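Local coordinates for hypothetical protein BACOVA_04980 (Bacteroides ovatus, PDB 3UFI), which is probably a fimbrial subunit or cell-adhesion protein of the FimA type, contributing to the pili of a human gut bacterium, at residues W38-V48 against V60-N70; N22-T31 against E279-D287. All blocks are in the same frame, centred on the assembly; numbering follows the deposited sequence.

Contact 1 (W38-V48 against V60-N70)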
# COMPACT_ATOMS: atom_id res chain seq x y z
N TRP A 38 -10.68 2.18 -6.39
CA TRP A 38 -9.63 3.16 -6.69
C TRP A 38 -10.15 4.54 -6.36
O TRP A 38 -11.35 4.79 -6.53
CB TRP A 38 -9.24 3.12 -8.20
CG TRP A 38 -8.52 1.89 -8.66
CD1 TRP A 38 -9.06 0.82 -9.31
CD2 TRP A 38 -7.12 1.61 -8.50
NE1 TRP A 38 -8.08 -0.11 -9.57
CE2 TRP A 38 -6.88 0.36 -9.12
CE3 TRP A 38 -6.04 2.30 -7.92
CZ2 TRP A 38 -5.60 -0.21 -9.17
CZ3 TRP A 38 -4.77 1.75 -7.99
CH2 TRP A 38 -4.56 0.50 -8.59
N GLY A 39 -9.26 5.45 -5.96
CA GLY A 39 -9.60 6.86 -5.79
C GLY A 39 -9.66 7.48 -7.17
O GLY A 39 -8.94 7.03 -8.08
N SER A 40 -10.48 8.51 -7.35
CA SER A 40 -10.69 9.18 -8.64
C SER A 40 -9.41 9.75 -9.34
O SER A 40 -9.40 9.85 -10.57
CB SER A 40 -11.69 10.32 -8.48
OG SER A 40 -11.99 10.89 -9.75
N ASP A 41 -8.39 10.13 -8.60
CA ASP A 41 -7.21 10.69 -9.28
C ASP A 41 -5.97 9.78 -9.09
O ASP A 41 -4.85 10.26 -9.23
CB ASP A 41 -6.95 12.12 -8.71
CG ASP A 41 -5.85 12.94 -9.39
OD1 ASP A 41 -5.87 13.05 -10.63
OD2 ASP A 41 -4.98 13.48 -8.66
N ASP A 42 -6.17 8.49 -8.75
CA ASP A 42 -5.08 7.55 -8.48
C ASP A 42 -4.17 7.37 -9.70
O ASP A 42 -4.65 7.25 -10.82
CB ASP A 42 -5.60 6.20 -8.00
CG ASP A 42 -6.10 6.18 -6.56
OD1 ASP A 42 -5.92 7.22 -5.84
OD2 ASP A 42 -6.59 5.14 -6.12
N ARG A 43 -2.86 7.36 -9.44
CA ARG A 43 -1.83 7.28 -10.46
C ARG A 43 -0.98 6.06 -10.29
O ARG A 43 -0.49 5.77 -9.21
CB ARG A 43 -0.93 8.54 -10.42
CG ARG A 43 -1.64 9.88 -10.32
CD ARG A 43 -2.41 10.15 -11.58
NE ARG A 43 -3.11 11.42 -11.52
CZ ARG A 43 -2.63 12.57 -12.00
NH1 ARG A 43 -1.44 12.61 -12.58
NH2 ARG A 43 -3.36 13.67 -11.93
N ILE A 44 -0.73 5.36 -11.42
CA ILE A 44 0.12 4.18 -11.45
C ILE A 44 1.27 4.40 -12.46
O ILE A 44 1.14 5.22 -13.37
CB ILE A 44 -0.71 2.88 -11.78
CG1 ILE A 44 -1.33 2.93 -13.21
CG2 ILE A 44 -1.76 2.57 -10.66
CD1 ILE A 44 -1.96 1.59 -13.73
N GLY A 45 2.37 3.68 -12.28
CA GLY A 45 3.49 3.68 -13.20
C GLY A 45 3.53 2.33 -13.87
O GLY A 45 3.47 1.32 -13.17
N VAL A 46 3.57 2.28 -15.21
CA VAL A 46 3.54 1.05 -16.02
C VAL A 46 4.87 0.90 -16.79
O VAL A 46 5.34 1.82 -17.46
CB VAL A 46 2.31 1.01 -16.98
CG1 VAL A 46 2.31 -0.25 -17.86
CG2 VAL A 46 1.00 1.08 -16.17
N THR A 47 5.51 -0.28 -16.64
CA THR A 47 6.78 -0.59 -17.27
C THR A 47 6.65 -1.86 -18.14
O THR A 47 6.13 -2.87 -17.67
CB THR A 47 7.85 -0.78 -16.17
OG1 THR A 47 7.92 0.41 -15.39
CG2 THR A 47 9.24 -1.09 -16.73
N VAL A 48 7.20 -1.79 -19.36
CA VAL A 48 7.32 -2.94 -20.27
C VAL A 48 8.64 -3.61 -19.87
O VAL A 48 9.71 -3.05 -20.08
CB VAL A 48 7.25 -2.56 -21.76
CG1 VAL A 48 7.48 -3.79 -22.63
CG2 VAL A 48 5.90 -1.92 -22.07
N VAL A 60 11.01 -1.97 -24.15
CA VAL A 60 11.62 -2.25 -22.84
C VAL A 60 12.49 -1.03 -22.41
O VAL A 60 12.63 -0.79 -21.21
CB VAL A 60 12.41 -3.61 -22.88
CG1 VAL A 60 13.33 -3.80 -21.68
CG2 VAL A 60 11.46 -4.79 -23.01
N ASP A 61 12.98 -0.21 -23.38
CA ASP A 61 13.81 0.97 -23.13
C ASP A 61 13.02 2.29 -23.01
O ASP A 61 13.48 3.18 -22.30
CB ASP A 61 14.88 1.13 -24.24
CG ASP A 61 15.96 0.06 -24.25
OD1 ASP A 61 16.38 -0.38 -23.15
OD2 ASP A 61 16.42 -0.31 -25.35
N THR A 62 11.89 2.45 -23.73
CA THR A 62 11.09 3.70 -23.73
C THR A 62 9.98 3.67 -22.68
O THR A 62 9.74 4.67 -21.99
CB THR A 62 10.46 3.91 -25.13
OG1 THR A 62 11.49 3.90 -26.12
CG2 THR A 62 9.66 5.22 -25.26
N TYR A 63 9.26 2.54 -22.62
CA TYR A 63 8.08 2.36 -21.80
C TYR A 63 8.44 1.86 -20.40
O TYR A 63 8.22 0.71 -20.03
CB TYR A 63 7.09 1.46 -22.53
CG TYR A 63 6.72 1.97 -23.91
CD1 TYR A 63 6.35 3.29 -24.11
CD2 TYR A 63 6.68 1.10 -25.00
CE1 TYR A 63 5.95 3.75 -25.37
CE2 TYR A 63 6.28 1.55 -26.27
CZ TYR A 63 5.90 2.87 -26.44
OH TYR A 63 5.49 3.32 -27.68
N ILE A 64 9.02 2.79 -19.64
CA ILE A 64 9.43 2.60 -18.26
C ILE A 64 8.73 3.65 -17.40
O ILE A 64 8.80 4.83 -17.74
CB ILE A 64 10.98 2.69 -18.14
CG1 ILE A 64 11.68 1.62 -19.01
CG2 ILE A 64 11.43 2.62 -16.68
CD1 ILE A 64 13.18 1.90 -19.25
N ASN A 65 8.05 3.24 -16.31
CA ASN A 65 7.41 4.17 -15.37
C ASN A 65 6.53 5.21 -16.12
O ASN A 65 6.64 6.42 -15.90
CB ASN A 65 8.51 4.89 -14.54
CG ASN A 65 8.02 5.59 -13.31
OD1 ASN A 65 7.23 5.04 -12.54
ND2 ASN A 65 8.50 6.80 -13.08
N ILE A 66 5.64 4.73 -16.98
CA ILE A 66 4.73 5.60 -17.73
C ILE A 66 3.55 5.85 -16.82
O ILE A 66 2.96 4.90 -16.34
CB ILE A 66 4.33 4.99 -19.11
CG1 ILE A 66 5.58 4.64 -19.97
CG2 ILE A 66 3.32 5.88 -19.86
CD1 ILE A 66 6.59 5.83 -20.31
N GLN A 67 3.21 7.13 -16.58
CA GLN A 67 2.10 7.46 -15.69
C GLN A 67 0.73 7.29 -16.36
O GLN A 67 0.53 7.79 -17.46
CB GLN A 67 2.24 8.89 -15.14
CG GLN A 67 1.27 9.15 -13.97
CD GLN A 67 1.25 10.56 -13.47
OE1 GLN A 67 0.64 10.85 -12.46
NE2 GLN A 67 1.89 11.48 -14.17
N TYR A 68 -0.18 6.60 -15.68
CA TYR A 68 -1.59 6.38 -16.02
C TYR A 68 -2.43 6.89 -14.85
O TYR A 68 -1.99 6.82 -13.70
CB TYR A 68 -1.90 4.90 -16.34
CG TYR A 68 -1.43 4.45 -17.71
CD1 TYR A 68 -0.08 4.23 -17.97
CD2 TYR A 68 -2.34 4.25 -18.75
CE1 TYR A 68 0.36 3.82 -19.24
CE2 TYR A 68 -1.91 3.86 -20.02
CZ TYR A 68 -0.56 3.66 -20.26
OH TYR A 68 -0.16 3.23 -21.49
N ARG A 69 -3.60 7.45 -15.14
CA ARG A 69 -4.50 7.96 -14.11
C ARG A 69 -5.80 7.15 -14.14
O ARG A 69 -6.29 6.82 -15.21
CB ARG A 69 -4.79 9.46 -14.37
CG ARG A 69 -5.66 10.12 -13.32
CD ARG A 69 -5.97 11.54 -13.72
NE ARG A 69 -6.97 12.16 -12.85
CZ ARG A 69 -8.29 12.10 -13.05
NH1 ARG A 69 -8.78 11.41 -14.08
NH2 ARG A 69 -9.12 12.70 -12.21
N ASN A 70 -6.39 6.91 -12.97
CA ASN A 70 -7.68 6.23 -12.88
C ASN A 70 -8.76 7.16 -13.45
O ASN A 70 -8.91 8.27 -12.96
CB ASN A 70 -7.99 5.81 -11.44
CG ASN A 70 -9.32 5.14 -11.31
OD1 ASN A 70 -10.26 5.67 -10.72
ND2 ASN A 70 -9.46 3.99 -11.91
O HOH W 1 -12.71 5.52 -9.15
O HOH W 2 1.07 14.67 -13.59
O HOH W 3 12.20 -2.10 -18.79
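Ile44 and Tyr68 exchange both of their backbone hydrogen bonds, and Val46 and Ile66 do the same, which sets strands 43-48 and 66-70 side by side as an antiparallel pair. At the end of this ladder Asn65 and Ile66 both face Val46 in a G1 beta bulge. Here Thr47 takes over from the main chain: its OG1 accepts the Asn65 N-H at 3.0 Å. Val48 N then closes on Tyr63 O (2.8 Å), the carbonyl of the residue at the centre of an inverse gamma turn.

Charged groups gather at the other end. Asp41 OD1 takes Arg69 NE at 2.6 Å through its anti lone pair, with that oxygen lying close to the plane of the Arg69 guanidinium, and Arg43 NH2 at 2.9 Å on the syn side. The shared carboxylate oxygen probably offsets the closeness of the two arginines, whose guanidinium planes stand 72° apart. Arg69 reaches Asp41 on a chain extended from CG to NE, whereas Arg43 bends at chi2 (-67°), and its NH1 meets Gln67 OE1 at 2.7 Å from above the carbonyl plane. Ser40 O lies over one face of the Arg69 guanidinium.

Apolar contacts line the face bearing Ile44, Val46 and Tyr68. Val46 CG2 comes within 3.8 Å of Tyr68 CD1, and Ile44 CG1 rests on Tyr68 CB. Farther along, Val48 CG2 packs against Tyr63 CB (3.6 Å), the two side chains running alongside each other. Trp38 CB touches the Asn70 amide, whose ND2 is bonded to Gly73 O.

In the larger sheet, strand 43-51 is flanked on its other side by 95-102, and 66-72 continues the sheet to 75-78. Ile17 of strand 16-25 packs against Ile44, Val46 and Tyr68.

Contact 2 (N22-T31 against E279-D287)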
# COMPACT_ATOMS: atom_id res chain seq x y z
N ASN A 22 -6.32 -6.55 -4.83
CA ASN A 22 -6.73 -7.69 -3.99
C ASN A 22 -6.86 -7.22 -2.56
O ASN A 22 -5.88 -6.79 -1.95
CB ASN A 22 -5.76 -8.87 -4.06
CG ASN A 22 -5.69 -9.48 -5.44
OD1 ASN A 22 -6.60 -9.32 -6.25
ND2 ASN A 22 -4.62 -10.18 -5.72
N GLU A 23 -8.09 -7.26 -2.05
CA GLU A 23 -8.35 -6.83 -0.69
C GLU A 23 -9.68 -7.35 -0.19
O GLU A 23 -10.52 -7.81 -0.97
CB GLU A 23 -8.29 -5.29 -0.55
CG GLU A 23 -9.16 -4.53 -1.53
CD GLU A 23 -9.00 -3.03 -1.41
OE1 GLU A 23 -7.84 -2.56 -1.33
OE2 GLU A 23 -10.03 -2.33 -1.39
N VAL A 24 -9.87 -7.27 1.12
CA VAL A 24 -11.10 -7.70 1.78
C VAL A 24 -12.18 -6.67 1.47
O VAL A 24 -12.01 -5.47 1.68
CB VAL A 24 -10.94 -7.91 3.30
CG1 VAL A 24 -12.27 -8.33 3.95
CG2 VAL A 24 -9.85 -8.95 3.60
N VAL A 25 -13.27 -7.18 0.93
CA VAL A 25 -14.49 -6.42 0.65
C VAL A 25 -15.37 -6.68 1.89
O VAL A 25 -15.79 -7.83 2.12
CB VAL A 25 -15.13 -6.87 -0.68
CG1 VAL A 25 -16.26 -5.92 -1.06
CG2 VAL A 25 -14.08 -6.94 -1.79
N ASN A 26 -15.55 -5.65 2.73
CA ASN A 26 -16.25 -5.77 4.01
C ASN A 26 -17.73 -6.18 3.86
O ASN A 26 -18.20 -7.01 4.65
CB ASN A 26 -16.13 -4.47 4.81
CG ASN A 26 -14.69 -4.04 5.04
OD1 ASN A 26 -13.89 -4.76 5.64
ND2 ASN A 26 -14.34 -2.86 4.54
N ASN A 27 -18.44 -5.66 2.82
CA ASN A 27 -19.85 -5.98 2.61
C ASN A 27 -20.09 -7.48 2.24
O ASN A 27 -21.20 -7.97 2.45
CB ASN A 27 -20.49 -5.02 1.58
CG ASN A 27 -20.29 -5.34 0.11
OD1 ASN A 27 -19.25 -5.85 -0.31
ND2 ASN A 27 -21.27 -4.99 -0.71
N VAL A 28 -19.05 -8.21 1.74
CA VAL A 28 -19.18 -9.64 1.41
C VAL A 28 -18.28 -10.50 2.33
O VAL A 28 -18.46 -11.72 2.37
CB VAL A 28 -18.95 -10.00 -0.09
CG1 VAL A 28 -20.12 -9.56 -0.96
CG2 VAL A 28 -17.63 -9.46 -0.62
N GLN A 29 -17.35 -9.86 3.07
CA GLN A 29 -16.44 -10.50 4.04
C GLN A 29 -15.57 -11.57 3.36
O GLN A 29 -15.46 -12.71 3.83
CB GLN A 29 -17.21 -11.07 5.25
CG GLN A 29 -17.76 -10.00 6.19
CD GLN A 29 -18.55 -10.61 7.31
OE1 GLN A 29 -18.00 -11.24 8.23
NE2 GLN A 29 -19.87 -10.43 7.28
N GLU A 30 -14.96 -11.19 2.24
CA GLU A 30 -14.13 -12.06 1.41
C GLU A 30 -13.01 -11.29 0.72
O GLU A 30 -13.22 -10.14 0.30
CB GLU A 30 -15.02 -12.75 0.35
CG GLU A 30 -14.39 -13.95 -0.35
CD GLU A 30 -13.79 -14.99 0.58
OE1 GLU A 30 -12.59 -14.87 0.93
OE2 GLU A 30 -14.54 -15.92 0.97
N THR A 31 -11.83 -11.93 0.56
CA THR A 31 -10.72 -11.36 -0.18
C THR A 31 -11.01 -11.54 -1.67
O THR A 31 -11.17 -12.67 -2.15
CB THR A 31 -9.39 -11.97 0.24
OG1 THR A 31 -9.31 -11.94 1.65
CG2 THR A 31 -8.20 -11.25 -0.38
N GLU A 279 -6.49 -12.67 15.41
CA GLU A 279 -6.18 -13.53 14.28
C GLU A 279 -5.69 -12.67 13.11
O GLU A 279 -6.23 -11.59 12.89
CB GLU A 279 -7.45 -14.33 13.91
CG GLU A 279 -7.20 -15.55 13.04
CD GLU A 279 -6.84 -16.85 13.74
OE1 GLU A 279 -6.74 -16.85 14.99
OE2 GLU A 279 -6.67 -17.86 13.03
N ILE A 280 -4.62 -13.12 12.43
CA ILE A 280 -4.06 -12.46 11.25
C ILE A 280 -5.16 -12.37 10.18
O ILE A 280 -5.95 -13.30 10.00
CB ILE A 280 -2.80 -13.22 10.73
CG1 ILE A 280 -1.70 -13.31 11.83
CG2 ILE A 280 -2.27 -12.62 9.40
CD1 ILE A 280 -0.54 -14.37 11.56
N GLU A 281 -5.23 -11.24 9.49
CA GLU A 281 -6.23 -11.01 8.45
C GLU A 281 -5.59 -10.74 7.11
O GLU A 281 -4.38 -10.49 7.01
CB GLU A 281 -7.08 -9.79 8.85
CG GLU A 281 -7.88 -9.99 10.13
CD GLU A 281 -9.25 -10.64 10.01
OE1 GLU A 281 -9.45 -11.46 9.08
OE2 GLU A 281 -10.12 -10.35 10.86
N ASP A 282 -6.43 -10.75 6.05
CA ASP A 282 -5.99 -10.31 4.73
C ASP A 282 -6.08 -8.78 4.75
O ASP A 282 -6.27 -8.20 5.83
CB ASP A 282 -6.82 -10.95 3.60
CG ASP A 282 -6.60 -12.44 3.41
OD1 ASP A 282 -5.43 -12.88 3.50
OD2 ASP A 282 -7.58 -13.15 3.11
N TRP A 283 -5.95 -8.11 3.62
CA TRP A 283 -5.95 -6.66 3.62
C TRP A 283 -7.31 -6.04 3.88
O TRP A 283 -8.16 -5.89 2.99
CB TRP A 283 -5.36 -6.09 2.35
CG TRP A 283 -4.93 -4.68 2.53
CD1 TRP A 283 -5.66 -3.55 2.27
CD2 TRP A 283 -3.69 -4.23 3.11
NE1 TRP A 283 -4.90 -2.44 2.51
CE2 TRP A 283 -3.69 -2.82 3.04
CE3 TRP A 283 -2.56 -4.88 3.62
CZ2 TRP A 283 -2.60 -2.05 3.46
CZ3 TRP A 283 -1.47 -4.12 4.01
CH2 TRP A 283 -1.49 -2.72 3.93
N ILE A 284 -7.46 -5.62 5.13
CA ILE A 284 -8.61 -4.93 5.71
C ILE A 284 -8.53 -3.44 5.34
O ILE A 284 -7.46 -2.82 5.50
CB ILE A 284 -8.64 -5.12 7.26
CG1 ILE A 284 -8.88 -6.60 7.66
CG2 ILE A 284 -9.69 -4.16 7.93
CD1 ILE A 284 -9.05 -6.83 9.23
N VAL A 285 -9.67 -2.89 4.90
CA VAL A 285 -9.81 -1.47 4.55
C VAL A 285 -10.97 -0.88 5.36
O VAL A 285 -11.92 -1.60 5.70
CB VAL A 285 -9.97 -1.20 3.03
CG1 VAL A 285 -8.73 -1.63 2.24
CG2 VAL A 285 -11.24 -1.84 2.46
N GLU A 286 -10.90 0.43 5.66
CA GLU A 286 -11.95 1.15 6.38
C GLU A 286 -13.11 1.43 5.43
O GLU A 286 -12.88 1.90 4.31
CB GLU A 286 -11.40 2.45 6.99
N ASP A 287 -14.35 1.10 5.85
CA ASP A 287 -15.56 1.30 5.04
C ASP A 287 -16.07 2.73 5.17
O ASP A 287 -15.58 3.62 4.48
CB ASP A 287 -16.66 0.30 5.44
CG ASP A 287 -17.19 -0.57 4.30
OD1 ASP A 287 -16.70 -0.43 3.16
OD2 ASP A 287 -18.10 -1.40 4.56
O HOH W 4 -11.49 -4.61 4.32
O HOH W 5 -17.39 -3.35 1.43
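This is a surface contact in which the irregular C-terminal segment 279-287 lies against strand 22-25 and the start of strand 30-34, two antiparallel neighbours of the mixed sheet. Val24 N donates to Trp283 O at 2.9 Å, the one direct main-chain bond between the segments.

Side chains extend the grip to both ends. Thr31 OG1, placed beside its own backbone N (chi1 -50°), gives a 2.6 Å hydrogen bond to Asp282 OD2, arriving on the anti side and 33° out of the carboxylate plane. Val24 CG2 packs across Asp282 CB at 3.6 Å. At the far end Asn26 ND2 reaches Val285 O at 3.0 Å, from above the carbonyl plane, while a water links Val24 O and Asn26 OD1 to Val285 N. With an alanine at Asn26, Val285 O would probably lose this donor and the bridging water one of its partners, so that the last modelled segment would be held less firmly.

Val285 CG1 meets the carboxylate of Glu23 at 3.8 Å from OE1, the same oxygen that is hydrogen-bonded to His157 NE2. His157 also stacks on the Trp283 ring.

One backbone bond, two side-chain bonds and a bridging water, together with the cover given by Val24, Val285 and Trp283, imply an attachment that is polar in its specific bonds and apolar in part of its cover.

In the fold
From the N terminus the chain first lays down strand 16-25, turns into strand 30-34 and so supplies the first half of contact 2. It then enters strand 43-51, and contact 1 closes a short loop, with 11 residues between its segments. The partner of 22-31 arrives only near the C-terminal end of the modelled chain, 248 residues on, so contact 1 is nested inside the long loop that contact 2 closes. Both reach the same mixed sheet, with centres about 26 Å apart and no touch between them. Contact 1 joins two neighbouring strands within that sheet, whereas contact 2 ties its N-terminal hairpin to the last modelled residues of the chain.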